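Local atomic coordinates of D-hydantoinase (Ralstonia pickettii, PDB entry 1NFG), a protein that probably catalyses the stereospecific hydrolysis of the cyclic amide bond of D-hydantoin derivatives, using two zinc ions per subunit. Residues His264-Lys270 and Phe285-Ala291; Ser312-Trp317 and Pro334-Val340; Pro212-Ala216 and His237-Ser243. All blocks are in the same frame, centred on the assembly; numbering follows the deposited sequence.

Contact 1: His264-Lys270 and Phe285-Ala291; sequences HYLYLTK and FTPPARA
H264 brings the edge of its imidazole down on the face of F285, a T-shaped pair with ring centroids 4.5 Å apart and planes at 75°. F285 is the side chain to follow. Its CB already points toward 264-270, and chi1 of 43° tucks CG between the backbone N and carbonyl carbon, which lays one ring face beneath H264. CG lies under H264 CD2, and so do the ring atoms beyond it, because that carbon stands 3.3 Å above the ring plane, over its centre. CD1 passes near the Y265 hydroxyl. CE1 reaches Y265 CE1 at 3.7 Å, the planes of the two rings being nearly perpendicular. On the other rim CE2 meets L268 CD1, again at 3.7 Å, the methyl arriving near the ring plane. CZ, at the tip, sits between H264 CD2 above and the same leucine methyl beside it. Both segments belong to the long loop joining strand 257-262 to helix 292-303 of the TIM barrel, and T286, next to F285, probably binds substrate as in related enzymes. A cis peptide bond leads into P287, whose carbonyl O accepts the Y265 hydroxyl at 2.8 Å, the donor 18° out of the carbonyl plane; that oxygen also lies at the edge of the tyrosine ring. Farther along, K270 N donates to R290 O at 2.8 Å, while A289 CB packs on T269 C at 3.4 Å. A water accepts from R290 N and donates to L268 O, bridging the two backbones where they stand too far apart to bond directly. A291 then takes the N-cap position of helix 292-303, its N bonded to D294.

Contact 2: Ser312-Trp317 and Pro334-Val340; sequences SDHCSW and PNGAPGV. With ZN (zinc ion), chain E.
H314 and W317 each offer a ring face to one end of 334-340, in the loop that follows strand 310-311 of the TIM barrel and carries part of its binuclear zinc site. Above the imidazole of H314, V340 CG1 sits over the centre, 3.8 Å from the centroid, a CH-pi contact. The ring's edge is used too: G339 N donates to H314 ND1 at 2.9 Å with an angle of 169°, nearly in the ring plane, while NE2 is taken by D71, so two bonds fix how the imidazole is turned. W317 repeats the theme at the far end, where P334 CB lies over its five-membered ring, 3.8 Å from that centroid. Between the two rings, C315 N donates to A337 O from above the carbonyl plane, and C315 CB packs on G336 CA. A chi1 of -169° swings the D313 carboxylate away from its backbone N, and OD1 binds zinc at 2.2 Å, beside H57, H59 and the carbamylated K148. N335 O lies at the indole edge, where W317 NE1 makes a weak, bent hydrogen bond of 2.8 Å to it.

Contact 3: Pro212-Ala216 and His237-Ser243; sequences PRVEA and HVTCEES
H237 opens the second segment close to E215, its carbonyl O lying 3.5 Å from E215 OE2, while its own imidazole turns to the metal centre, where it binds the second zinc ion together with H181 and the carbamylated K148. V238 follows, with CA 3.6 Å from the same carboxylate oxygen. T239 makes the main grip: its N donates to the syn lone pair of E215 OE2 at 2.9 Å and 163°, and its OG1 lies by OE1 in a modelled bond too short to trust in detail. E215 reaches this far because its chain is fully extended, with CG anti to the backbone N (chi1 -172°). C240, the N-cap of helix 241-253, sets SG against P212 CB at 3.9 Å. In the first turn of the helix, E242 CB packs on A216 CB at 4.0 Å. S243 completes the set: OG donates to E215 OE2 at 2.9 Å from well above the carboxylate plane. Thus the starts of helices 212-229 and 241-253, successive helices of the TIM barrel, are joined through one buried acid just behind a zinc ligand. R290 adds a salt bridge to E215 OE1 and also bonds T239 OG1. With T239 N and S243 OG both donating to OE2 and an arginine paired with OE1, the carboxylate is probably kept ionised, its position and rotation fixed.

Overall arrangement
From the N terminus, contact 3 comes first: it closes the excursion from the start of helix 212-229 through strand 233-235 to the start of helix 241-253. Contact 1 then folds back the loop between strand 257-262 and helix 292-303, and contact 2 does the same between strand 310-311 and helix 343-352. The three follow in series, none nested or crossed. In space contact 1 lies between the others: R290 ties it to contact 3 through E215 and T239, and T286 probably hydrogen-bonds N335 of contact 2, pairing two likely substrate-binding residues. Contacts 2 and 3 meet only where D313 approaches H237 at the zinc pair, across the loop that follows strand 257-262.

Contact 1: His264-Lys270 and Phe285-Ala291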
loop_
_atom_site.group_PDB
_atom_site.type_symbol
_atom_site.label_atom_id
_atom_site.label_comp_id
_atom_site.label_asym_id
_atom_site.label_seq_id
_atom_site.Cartn_x
_atom_site.Cartn_y
_atom_site.Cartn_z
ATOM N N HIS A 264 1.484 -7.924 26.571
ATOM C CA HIS A 264 0.050 -7.629 26.651
ATOM C C HIS A 264 -0.633 -7.254 25.336
ATOM O O HIS A 264 -1.852 -7.375 25.212
ATOM C CB HIS A 264 -0.227 -6.560 27.726
ATOM C CG HIS A 264 0.656 -5.355 27.635
ATOM N ND1 HIS A 264 2.021 -5.421 27.808
ATOM C CD2 HIS A 264 0.369 -4.058 27.376
ATOM C CE1 HIS A 264 2.539 -4.214 27.656
ATOM N NE2 HIS A 264 1.558 -3.369 27.392
ATOM N N TYR A 265 0.141 -6.813 24.353
ATOM C CA TYR A 265 -0.437 -6.459 23.066
ATOM C C TYR A 265 -0.700 -7.699 22.214
ATOM O O TYR A 265 -1.196 -7.600 21.092
ATOM C CB TYR A 265 0.477 -5.480 22.334
ATOM C CG TYR A 265 0.555 -4.151 23.043
ATOM C CD1 TYR A 265 -0.594 -3.385 23.252
ATOM C CD2 TYR A 265 1.767 -3.670 23.538
ATOM C CE1 TYR A 265 -0.539 -2.178 23.936
ATOM C CE2 TYR A 265 1.835 -2.460 24.223
ATOM C CZ TYR A 265 0.678 -1.719 24.418
ATOM O OH TYR A 265 0.743 -0.518 25.092
ATOM N N LEU A 266 -0.372 -8.867 22.760
ATOM C CA LEU A 266 -0.595 -10.134 22.072
ATOM C C LEU A 266 -1.703 -10.899 22.791
ATOM O O LEU A 266 -2.091 -11.987 22.367
ATOM C CB LEU A 266 0.671 -10.993 22.097
ATOM C CG LEU A 266 1.969 -10.461 21.497
ATOM C CD1 LEU A 266 3.085 -11.436 21.808
ATOM C CD2 LEU A 266 1.823 -10.277 19.993
ATOM N N TYR A 267 -2.224 -10.323 23.868
ATOM C CA TYR A 267 -3.232 -11.008 24.655
ATOM C C TYR A 267 -4.420 -10.194 25.128
ATOM O O TYR A 267 -5.509 -10.736 25.301
ATOM C CB TYR A 267 -2.561 -11.634 25.883
ATOM C CG TYR A 267 -1.654 -12.798 25.561
ATOM C CD1 TYR A 267 -2.179 -14.067 25.340
ATOM C CD2 TYR A 267 -0.273 -12.629 25.463
ATOM C CE1 TYR A 267 -1.363 -15.140 25.031
ATOM C CE2 TYR A 267 0.558 -13.699 25.151
ATOM C CZ TYR A 267 0.002 -14.956 24.936
ATOM O OH TYR A 267 0.804 -16.033 24.622
ATOM N N LEU A 268 -4.224 -8.902 25.355
ATOM C CA LEU A 268 -5.313 -8.076 25.858
ATOM C C LEU A 268 -5.994 -7.239 24.789
ATOM O O LEU A 268 -5.411 -6.940 23.748
ATOM C CB LEU A 268 -4.788 -7.187 26.989
ATOM C CG LEU A 268 -3.984 -7.954 28.051
ATOM C CD1 LEU A 268 -3.579 -7.010 29.162
ATOM C CD2 LEU A 268 -4.810 -9.099 28.617
ATOM N N THR A 269 -7.241 -6.865 25.047
ATOM C CA THR A 269 -8.006 -6.059 24.096
ATOM C C THR A 269 -8.706 -4.929 24.829
ATOM O O THR A 269 -8.920 -5.010 26.037
ATOM C CB THR A 269 -9.083 -6.885 23.400
ATOM O OG1 THR A 269 -10.074 -7.265 24.364
ATOM C CG2 THR A 269 -8.474 -8.129 22.776
ATOM N N LYS A 270 -9.086 -3.891 24.090
ATOM C CA LYS A 270 -9.749 -2.751 24.698
ATOM C C LYS A 270 -10.993 -3.170 25.468
ATOM O O LYS A 270 -11.416 -2.472 26.382
ATOM C CB LYS A 270 -10.103 -1.701 23.643
ATOM C CG LYS A 270 -11.206 -2.094 22.703
ATOM C CD LYS A 270 -11.593 -0.928 21.813
ATOM C CE LYS A 270 -12.794 -1.275 20.952
ATOM N NZ LYS A 270 -13.180 -0.125 20.090
ATOM N N PHE A 285 -3.128 0.994 30.101
ATOM C CA PHE A 285 -1.728 1.181 29.748
ATOM C C PHE A 285 -1.711 1.859 28.388
ATOM O O PHE A 285 -2.736 1.913 27.706
ATOM C CB PHE A 285 -0.969 -0.149 29.725
ATOM C CG PHE A 285 -1.711 -1.267 29.067
ATOM C CD1 PHE A 285 -1.861 -1.308 27.688
ATOM C CD2 PHE A 285 -2.257 -2.292 29.834
ATOM C CE1 PHE A 285 -2.542 -2.352 27.085
ATOM C CE2 PHE A 285 -2.937 -3.339 29.242
ATOM C CZ PHE A 285 -3.082 -3.373 27.864
ATOM N N THR A 286 -0.552 2.377 28.000
ATOM C CA THR A 286 -0.432 3.100 26.748
ATOM C C THR A 286 0.701 2.618 25.847
ATOM O O THR A 286 1.799 2.342 26.324
ATOM C CB THR A 286 -0.232 4.600 27.048
ATOM O OG1 THR A 286 -1.376 5.095 27.755
ATOM C CG2 THR A 286 -0.029 5.397 25.768
ATOM N N PRO A 287 0.444 2.511 24.528
ATOM C CA PRO A 287 -0.841 2.814 23.891
ATOM C C PRO A 287 -1.930 1.878 24.401
ATOM O O PRO A 287 -1.640 0.875 25.054
ATOM C CB PRO A 287 -0.536 2.631 22.413
ATOM C CG PRO A 287 0.866 3.129 22.317
ATOM C CD PRO A 287 1.514 2.453 23.513
ATOM N N PRO A 288 -3.200 2.187 24.104
ATOM C CA PRO A 288 -4.323 1.360 24.557
ATOM C C PRO A 288 -4.346 -0.052 23.989
ATOM O O PRO A 288 -3.818 -0.308 22.908
ATOM C CB PRO A 288 -5.553 2.151 24.097
ATOM C CG PRO A 288 -5.046 3.531 23.880
ATOM C CD PRO A 288 -3.687 3.312 23.290
ATOM N N ALA A 289 -4.979 -0.959 24.728
ATOM C CA ALA A 289 -5.132 -2.335 24.283
ATOM C C ALA A 289 -5.953 -2.257 22.998
ATOM O O ALA A 289 -6.918 -1.493 22.917
ATOM C CB ALA A 289 -5.876 -3.138 25.325
ATOM N N ARG A 290 -5.578 -3.047 21.999
ATOM C CA ARG A 290 -6.279 -3.032 20.724
ATOM C C ARG A 290 -7.345 -4.117 20.569
ATOM O O ARG A 290 -8.165 -4.321 21.463
ATOM C CB ARG A 290 -5.254 -3.128 19.600
ATOM C CG ARG A 290 -4.180 -2.051 19.676
ATOM C CD ARG A 290 -4.798 -0.670 19.823
ATOM N NE ARG A 290 -3.819 0.391 19.608
ATOM C CZ ARG A 290 -4.072 1.686 19.778
ATOM N NH1 ARG A 290 -5.277 2.086 20.171
ATOM N NH2 ARG A 290 -3.120 2.580 19.553
ATOM N N ALA A 291 -7.344 -4.807 19.430
ATOM C CA ALA A 291 -8.322 -5.863 19.182
ATOM C C ALA A 291 -7.637 -7.178 18.831
ATOM O O ALA A 291 -6.435 -7.199 18.545
ATOM C CB ALA A 291 -9.249 -5.451 18.060
HETATM O O HOH W 1 -3.830 -5.120 22.440
#

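Contact 2: Ser312-Trp317 and Pro334-Val340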
loop_
_atom_site.group_PDB
_atom_site.type_symbol
_atom_site.label_atom_id
_atom_site.label_comp_id
_atom_site.label_asym_id
_atom_site.label_seq_id
_atom_site.Cartn_x
_atom_site.Cartn_y
_atom_site.Cartn_z
ATOM N N SER A 312 8.330 -6.016 27.913
ATOM C CA SER A 312 7.159 -5.916 28.790
ATOM C C SER A 312 6.579 -4.533 29.096
ATOM O O SER A 312 5.376 -4.410 29.318
ATOM C CB SER A 312 7.451 -6.612 30.128
ATOM O OG SER A 312 8.482 -5.944 30.847
ATOM N N ASP A 313 7.413 -3.499 29.108
ATOM C CA ASP A 313 6.944 -2.150 29.461
ATOM C C ASP A 313 6.332 -2.268 30.861
ATOM O O ASP A 313 5.233 -1.775 31.133
ATOM C CB ASP A 313 5.900 -1.627 28.456
ATOM C CG ASP A 313 5.600 -0.132 28.637
ATOM O OD1 ASP A 313 6.464 0.597 29.176
ATOM O OD2 ASP A 313 4.507 0.321 28.224
ATOM N N HIS A 314 7.073 -2.945 31.732
ATOM C CA HIS A 314 6.677 -3.192 33.114
ATOM C C HIS A 314 6.515 -1.933 33.970
ATOM O O HIS A 314 7.435 -1.113 34.091
ATOM C CB HIS A 314 7.696 -4.126 33.785
ATOM C CG HIS A 314 7.370 -4.455 35.209
ATOM N ND1 HIS A 314 6.441 -5.412 35.558
ATOM C CD2 HIS A 314 7.821 -3.926 36.372
ATOM C CE1 HIS A 314 6.333 -5.459 36.875
ATOM N NE2 HIS A 314 7.160 -4.565 37.392
ATOM N N CYS A 315 5.331 -1.805 34.559
ATOM C CA CYS A 315 4.996 -0.694 35.439
ATOM C C CYS A 315 4.325 -1.272 36.680
ATOM O O CYS A 315 3.848 -2.410 36.666
ATOM C CB CYS A 315 4.042 0.281 34.749
ATOM S SG CYS A 315 4.809 1.239 33.438
ATOM N N SER A 316 4.278 -0.493 37.752
ATOM C CA SER A 316 3.671 -0.975 38.979
ATOM C C SER A 316 2.795 0.060 39.667
ATOM O O SER A 316 3.252 0.793 40.542
ATOM C CB SER A 316 4.766 -1.466 39.933
ATOM O OG SER A 316 5.904 -0.617 39.877
ATOM N N TRP A 317 1.533 0.124 39.260
ATOM C CA TRP A 317 0.593 1.050 39.868
ATOM C C TRP A 317 -0.471 0.208 40.557
ATOM O O TRP A 317 -1.334 -0.375 39.901
ATOM C CB TRP A 317 -0.048 1.942 38.809
ATOM C CG TRP A 317 0.932 2.775 38.056
ATOM C CD1 TRP A 317 1.103 2.808 36.702
ATOM C CD2 TRP A 317 1.883 3.696 38.604
ATOM N NE1 TRP A 317 2.103 3.690 36.371
ATOM C CE2 TRP A 317 2.600 4.250 37.519
ATOM C CE3 TRP A 317 2.200 4.107 39.904
ATOM C CZ2 TRP A 317 3.619 5.197 37.693
ATOM C CZ3 TRP A 317 3.214 5.050 40.080
ATOM C CH2 TRP A 317 3.911 5.584 38.978
ATOM N N PRO A 334 -3.137 6.417 36.602
ATOM C CA PRO A 334 -1.745 6.308 36.150
ATOM C C PRO A 334 -1.608 5.164 35.137
ATOM O O PRO A 334 -2.038 4.034 35.388
ATOM C CB PRO A 334 -0.974 6.075 37.452
ATOM C CG PRO A 334 -1.993 5.442 38.357
ATOM C CD PRO A 334 -3.243 6.221 38.059
ATOM N N ASN A 335 -1.029 5.483 33.984
ATOM C CA ASN A 335 -0.856 4.517 32.902
ATOM C C ASN A 335 0.228 3.481 33.155
ATOM O O ASN A 335 1.305 3.810 33.650
ATOM C CB ASN A 335 -0.541 5.247 31.587
ATOM C CG ASN A 335 -1.713 6.069 31.074
ATOM O OD1 ASN A 335 -1.636 6.676 29.999
ATOM N ND2 ASN A 335 -2.805 6.095 31.837
ATOM N N GLY A 336 -0.060 2.230 32.802
ATOM C CA GLY A 336 0.923 1.179 32.975
ATOM C C GLY A 336 0.402 -0.079 33.624
ATOM O O GLY A 336 -0.526 -0.032 34.433
ATOM N N ALA A 337 1.009 -1.207 33.261
ATOM C CA ALA A 337 0.644 -2.510 33.808
ATOM C C ALA A 337 1.909 -3.348 34.021
ATOM O O ALA A 337 2.907 -3.178 33.321
ATOM C CB ALA A 337 -0.315 -3.229 32.869
ATOM N N PRO A 338 1.876 -4.268 34.993
ATOM C CA PRO A 338 3.018 -5.130 35.301
ATOM C C PRO A 338 3.140 -6.343 34.379
ATOM O O PRO A 338 2.155 -6.791 33.792
ATOM C CB PRO A 338 2.741 -5.539 36.739
ATOM C CG PRO A 338 1.252 -5.736 36.715
ATOM C CD PRO A 338 0.763 -4.522 35.928
ATOM N N GLY A 339 4.353 -6.877 34.268
ATOM C CA GLY A 339 4.558 -8.046 33.435
ATOM C C GLY A 339 5.990 -8.527 33.266
ATOM O O GLY A 339 6.221 -9.473 32.522
ATOM N N VAL A 340 6.952 -7.908 33.942
ATOM C CA VAL A 340 8.345 -8.326 33.785
ATOM C C VAL A 340 8.549 -9.804 34.114
ATOM O O VAL A 340 9.399 -10.466 33.517
ATOM C CB VAL A 340 9.313 -7.475 34.661
ATOM C CG1 VAL A 340 9.199 -7.874 36.125
ATOM C CG2 VAL A 340 10.742 -7.632 34.160
HETATM ZN ZN ZN E . 7.312 2.498 28.397
#

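Contact 3: Pro212-Ala216 and His237-Ser243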
loop_
_atom_site.group_PDB
_atom_site.type_symbol
_atom_site.label_atom_id
_atom_site.label_comp_id
_atom_site.label_asym_id
_atom_site.label_seq_id
_atom_site.Cartn_x
_atom_site.Cartn_y
_atom_site.Cartn_z
ATOM N N PRO A 212 -6.012 3.826 17.233
ATOM C CA PRO A 212 -4.904 3.477 16.341
ATOM C C PRO A 212 -4.320 4.617 15.515
ATOM O O PRO A 212 -3.103 4.695 15.340
ATOM C CB PRO A 212 -5.506 2.385 15.472
ATOM C CG PRO A 212 -6.382 1.661 16.445
ATOM C CD PRO A 212 -7.067 2.796 17.181
ATOM N N ARG A 213 -5.169 5.502 15.004
ATOM C CA ARG A 213 -4.674 6.599 14.181
ATOM C C ARG A 213 -3.686 7.470 14.944
ATOM O O ARG A 213 -2.696 7.937 14.379
ATOM C CB ARG A 213 -5.825 7.467 13.693
ATOM C CG ARG A 213 -5.466 8.300 12.481
ATOM C CD ARG A 213 -5.560 7.429 11.253
ATOM N NE ARG A 213 -4.268 7.035 10.705
ATOM C CZ ARG A 213 -4.076 5.904 10.036
ATOM N NH1 ARG A 213 -5.088 5.063 9.854
ATOM N NH2 ARG A 213 -2.886 5.625 9.524
ATOM N N VAL A 214 -3.970 7.693 16.226
ATOM C CA VAL A 214 -3.109 8.499 17.085
ATOM C C VAL A 214 -1.705 7.897 17.109
ATOM O O VAL A 214 -0.702 8.615 17.015
ATOM C CB VAL A 214 -3.663 8.556 18.523
ATOM C CG1 VAL A 214 -2.685 9.280 19.437
ATOM C CG2 VAL A 214 -5.007 9.258 18.529
ATOM N N GLU A 215 -1.642 6.573 17.229
ATOM C CA GLU A 215 -0.364 5.871 17.249
ATOM C C GLU A 215 0.271 5.876 15.858
ATOM O O GLU A 215 1.440 6.238 15.695
ATOM C CB GLU A 215 -0.562 4.420 17.718
ATOM C CG GLU A 215 0.740 3.654 17.959
ATOM C CD GLU A 215 0.516 2.228 18.457
ATOM O OE1 GLU A 215 -0.519 1.980 19.118
ATOM O OE2 GLU A 215 1.384 1.356 18.199
ATOM N N ALA A 216 -0.508 5.475 14.857
ATOM C CA ALA A 216 -0.027 5.393 13.479
ATOM C C ALA A 216 0.649 6.671 12.997
ATOM O O ALA A 216 1.787 6.640 12.528
ATOM C CB ALA A 216 -1.183 5.025 12.551
ATOM N N HIS A 237 6.863 -0.424 21.732
ATOM C CA HIS A 237 5.492 -0.909 21.738
ATOM C C HIS A 237 4.598 -0.617 20.525
ATOM O O HIS A 237 3.692 0.211 20.598
ATOM C CB HIS A 237 4.770 -0.464 23.022
ATOM C CG HIS A 237 4.861 1.007 23.306
ATOM N ND1 HIS A 237 4.687 1.970 22.335
ATOM C CD2 HIS A 237 5.070 1.677 24.465
ATOM C CE1 HIS A 237 4.788 3.168 22.883
ATOM N NE2 HIS A 237 5.019 3.017 24.173
ATOM N N VAL A 238 4.869 -1.290 19.407
ATOM C CA VAL A 238 4.022 -1.164 18.221
ATOM C C VAL A 238 2.863 -2.057 18.637
ATOM O O VAL A 238 3.066 -3.231 18.942
ATOM C CB VAL A 238 4.679 -1.756 16.973
ATOM C CG1 VAL A 238 3.659 -1.835 15.851
ATOM C CG2 VAL A 238 5.865 -0.892 16.553
ATOM N N THR A 239 1.654 -1.516 18.637
ATOM C CA THR A 239 0.509 -2.268 19.126
ATOM C C THR A 239 -0.631 -2.650 18.181
ATOM O O THR A 239 -1.510 -3.420 18.564
ATOM C CB THR A 239 -0.123 -1.495 20.278
ATOM O OG1 THR A 239 -0.874 -0.391 19.747
ATOM C CG2 THR A 239 0.966 -0.936 21.188
ATOM N N CYS A 240 -0.642 -2.124 16.964
ATOM C CA CYS A 240 -1.751 -2.433 16.073
ATOM C C CYS A 240 -1.362 -2.483 14.612
ATOM O O CYS A 240 -0.260 -2.081 14.228
ATOM C CB CYS A 240 -2.854 -1.393 16.262
ATOM S SG CYS A 240 -2.290 0.298 15.905
ATOM N N GLU A 241 -2.295 -2.959 13.798
ATOM C CA GLU A 241 -2.082 -3.090 12.365
ATOM C C GLU A 241 -1.693 -1.786 11.665
ATOM O O GLU A 241 -0.763 -1.769 10.849
ATOM C CB GLU A 241 -3.338 -3.688 11.723
ATOM C CG GLU A 241 -3.348 -3.683 10.210
ATOM C CD GLU A 241 -4.502 -4.493 9.642
ATOM O OE1 GLU A 241 -5.576 -4.546 10.286
ATOM O OE2 GLU A 241 -4.333 -5.067 8.543
ATOM N N GLU A 242 -2.381 -0.695 11.989
ATOM C CA GLU A 242 -2.079 0.575 11.337
ATOM C C GLU A 242 -0.698 1.143 11.638
ATOM O O GLU A 242 -0.025 1.624 10.729
ATOM C CB GLU A 242 -3.167 1.621 11.635
ATOM C CG GLU A 242 -3.960 1.369 12.889
ATOM C CD GLU A 242 -5.095 0.386 12.695
ATOM O OE1 GLU A 242 -6.016 0.698 11.913
ATOM O OE2 GLU A 242 -5.072 -0.691 13.335
ATOM N N SER A 243 -0.254 1.092 12.889
ATOM C CA SER A 243 1.076 1.621 13.190
ATOM C C SER A 243 2.147 0.683 12.638
ATOM O O SER A 243 3.185 1.135 12.150
ATOM C CB SER A 243 1.277 1.822 14.701
ATOM O OG SER A 243 1.262 0.595 15.408
#